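ML032222a iGluR (Mnemiopsis leidyi, PDB 4YKI) binds glycine through its ligand-binding domain and probably works as a subunit of a glycine-activated, glutamate-receptor-type ion channel in this ctenophore. Local coordinates at residues M41-S46 against F51-I56. Sequence-based numbering, arbitrary orientation. Where two conformers were deposited one is given.
Sequences MVVKLS and FTYEYI
Phe51 and Tyr53 both set CG between the backbone N and the carbonyl carbon (chi1 61° for each), which carries their rings to the flank of the helix, against Ser46 and Val42. Val42 turns CG1 anti to its own N (chi1 168°) and lays that methyl over the centre of the Tyr53 ring, 3.7 Å from CG1 to the centroid and only 9° off the normal. In one of the two conformers of Ser46, OG lies at the edge of the same ring, near its plane, 3.6 Å from Tyr53 CE1, and hydrogen-bonds back to Val43 O (2.8 Å). Segment 41-46 of helix 37-49 runs nearly antiparallel to strand 52-56, an outermost strand of the three-stranded parallel sheet, as the helix-to-strand return of a beta-alpha-beta crossover from strand 9-13 in the periplasmic-binding-protein-like fold. Ser46 CA makes a CH-pi contact over one face of the Phe51 ring, offset toward the rim; separately, Leu45 CB packs 3.9 Å from Phe51 CZ. Tyr55 meets Val42 from the opposite direction, its OH 3.4 Å from Val42 CB and hydrogen-bonded to Asn39 one helical turn earlier. Where the chain turns, one water donates to both Ser46 O and Phe51 O.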
# COMPACT_ATOMS: atom_id res chain seq x y z
N MET B 41 -10.68 13.95 0.93
CA MET B 41 -9.39 13.83 1.60
C MET B 41 -8.70 15.19 1.74
O MET B 41 -8.20 15.52 2.81
CB MET B 41 -8.49 12.87 0.83
CG MET B 41 -9.00 11.43 0.83
SD MET B 41 -8.21 10.35 -0.35
CE MET B 41 -6.52 10.26 0.28
N VAL B 42 -8.69 15.96 0.66
CA VAL B 42 -8.03 17.28 0.66
C VAL B 42 -8.71 18.23 1.63
O VAL B 42 -8.06 18.96 2.37
CB VAL B 42 -8.00 17.88 -0.76
CG1 VAL B 42 -7.59 19.35 -0.73
CG2 VAL B 42 -7.07 17.09 -1.66
N VAL B 43 -10.04 18.23 1.64
CA VAL B 43 -10.79 19.09 2.54
C VAL B 43 -10.40 18.80 3.99
O VAL B 43 -10.14 19.70 4.78
CB VAL B 43 -12.31 18.94 2.35
CG1 VAL B 43 -13.09 19.58 3.49
CG2 VAL B 43 -12.75 19.56 1.03
N LYS B 44 -10.38 17.52 4.36
CA LYS B 44 -10.01 17.15 5.72
C LYS B 44 -8.55 17.51 6.06
O LYS B 44 -8.27 18.00 7.14
CB LYS B 44 -10.25 15.66 5.93
CG LYS B 44 -10.23 15.19 7.37
CD LYS B 44 -11.31 15.84 8.25
CE LYS B 44 -12.73 15.50 7.78
NZ LYS B 44 -13.82 15.93 8.73
N LEU B 45 -7.63 17.28 5.12
CA LEU B 45 -6.24 17.68 5.30
C LEU B 45 -6.15 19.18 5.53
O LEU B 45 -5.40 19.62 6.40
CB LEU B 45 -5.39 17.30 4.08
CG LEU B 45 -5.07 15.82 3.92
CD1 LEU B 45 -4.46 15.56 2.55
CD2 LEU B 45 -4.15 15.30 5.02
N SER B 46 -6.90 19.96 4.77
CA SER B 46 -6.83 21.42 4.89
C SER B 46 -7.36 21.89 6.24
O SER B 46 -6.82 22.83 6.83
CB SER B 46 -7.58 22.11 3.75
OG SER B 46 -8.99 22.09 3.93
N PHE B 51 -4.00 24.76 5.93
CA PHE B 51 -3.68 25.41 4.66
C PHE B 51 -4.93 25.74 3.87
O PHE B 51 -5.98 25.15 4.09
CB PHE B 51 -2.72 24.55 3.79
CG PHE B 51 -3.25 23.18 3.39
CD1 PHE B 51 -4.04 23.01 2.25
CD2 PHE B 51 -2.92 22.04 4.12
CE1 PHE B 51 -4.49 21.76 1.88
CE2 PHE B 51 -3.38 20.78 3.73
CZ PHE B 51 -4.16 20.65 2.62
N THR B 52 -4.81 26.72 2.98
CA THR B 52 -5.80 26.92 1.93
C THR B 52 -5.26 26.30 0.65
O THR B 52 -4.10 25.94 0.57
CB THR B 52 -6.10 28.41 1.70
OG1 THR B 52 -4.90 29.08 1.31
CG2 THR B 52 -6.65 29.05 2.94
N TYR B 53 -6.10 26.13 -0.36
CA TYR B 53 -5.65 25.45 -1.56
C TYR B 53 -6.48 25.86 -2.77
O TYR B 53 -7.55 26.48 -2.65
CB TYR B 53 -5.72 23.91 -1.38
CG TYR B 53 -7.10 23.40 -1.11
CD1 TYR B 53 -7.61 23.40 0.18
CD2 TYR B 53 -7.93 22.98 -2.13
CE1 TYR B 53 -8.88 22.99 0.45
CE2 TYR B 53 -9.23 22.55 -1.87
CZ TYR B 53 -9.70 22.57 -0.57
OH TYR B 53 -10.96 22.17 -0.26
N GLU B 54 -5.95 25.51 -3.93
CA GLU B 54 -6.68 25.57 -5.19
C GLU B 54 -6.22 24.39 -6.02
O GLU B 54 -5.14 23.85 -5.78
CB GLU B 54 -6.41 26.88 -5.93
CG GLU B 54 -4.96 27.01 -6.41
CD GLU B 54 -4.68 28.36 -7.02
OE1 GLU B 54 -4.21 29.24 -6.26
OE2 GLU B 54 -4.94 28.54 -8.23
N TYR B 55 -7.01 24.02 -7.01
CA TYR B 55 -6.65 22.96 -7.93
C TYR B 55 -6.23 23.53 -9.27
O TYR B 55 -6.87 24.46 -9.78
CB TYR B 55 -7.84 22.02 -8.11
CG TYR B 55 -8.27 21.23 -6.89
CD1 TYR B 55 -7.52 20.17 -6.42
CD2 TYR B 55 -9.45 21.54 -6.23
CE1 TYR B 55 -7.93 19.44 -5.33
CE2 TYR B 55 -9.87 20.82 -5.13
CZ TYR B 55 -9.11 19.76 -4.69
OH TYR B 55 -9.53 18.99 -3.62
N ILE B 56 -5.18 22.97 -9.84
CA ILE B 56 -4.63 23.39 -11.14
C ILE B 56 -4.52 22.16 -12.03
O ILE B 56 -3.85 21.17 -11.69
CB ILE B 56 -3.25 24.05 -10.99
CG1 ILE B 56 -3.38 25.30 -10.10
CG2 ILE B 56 -2.62 24.38 -12.38
CD1 ILE B 56 -2.15 26.15 -9.97
O HOH W 1 -7.54 25.58 6.65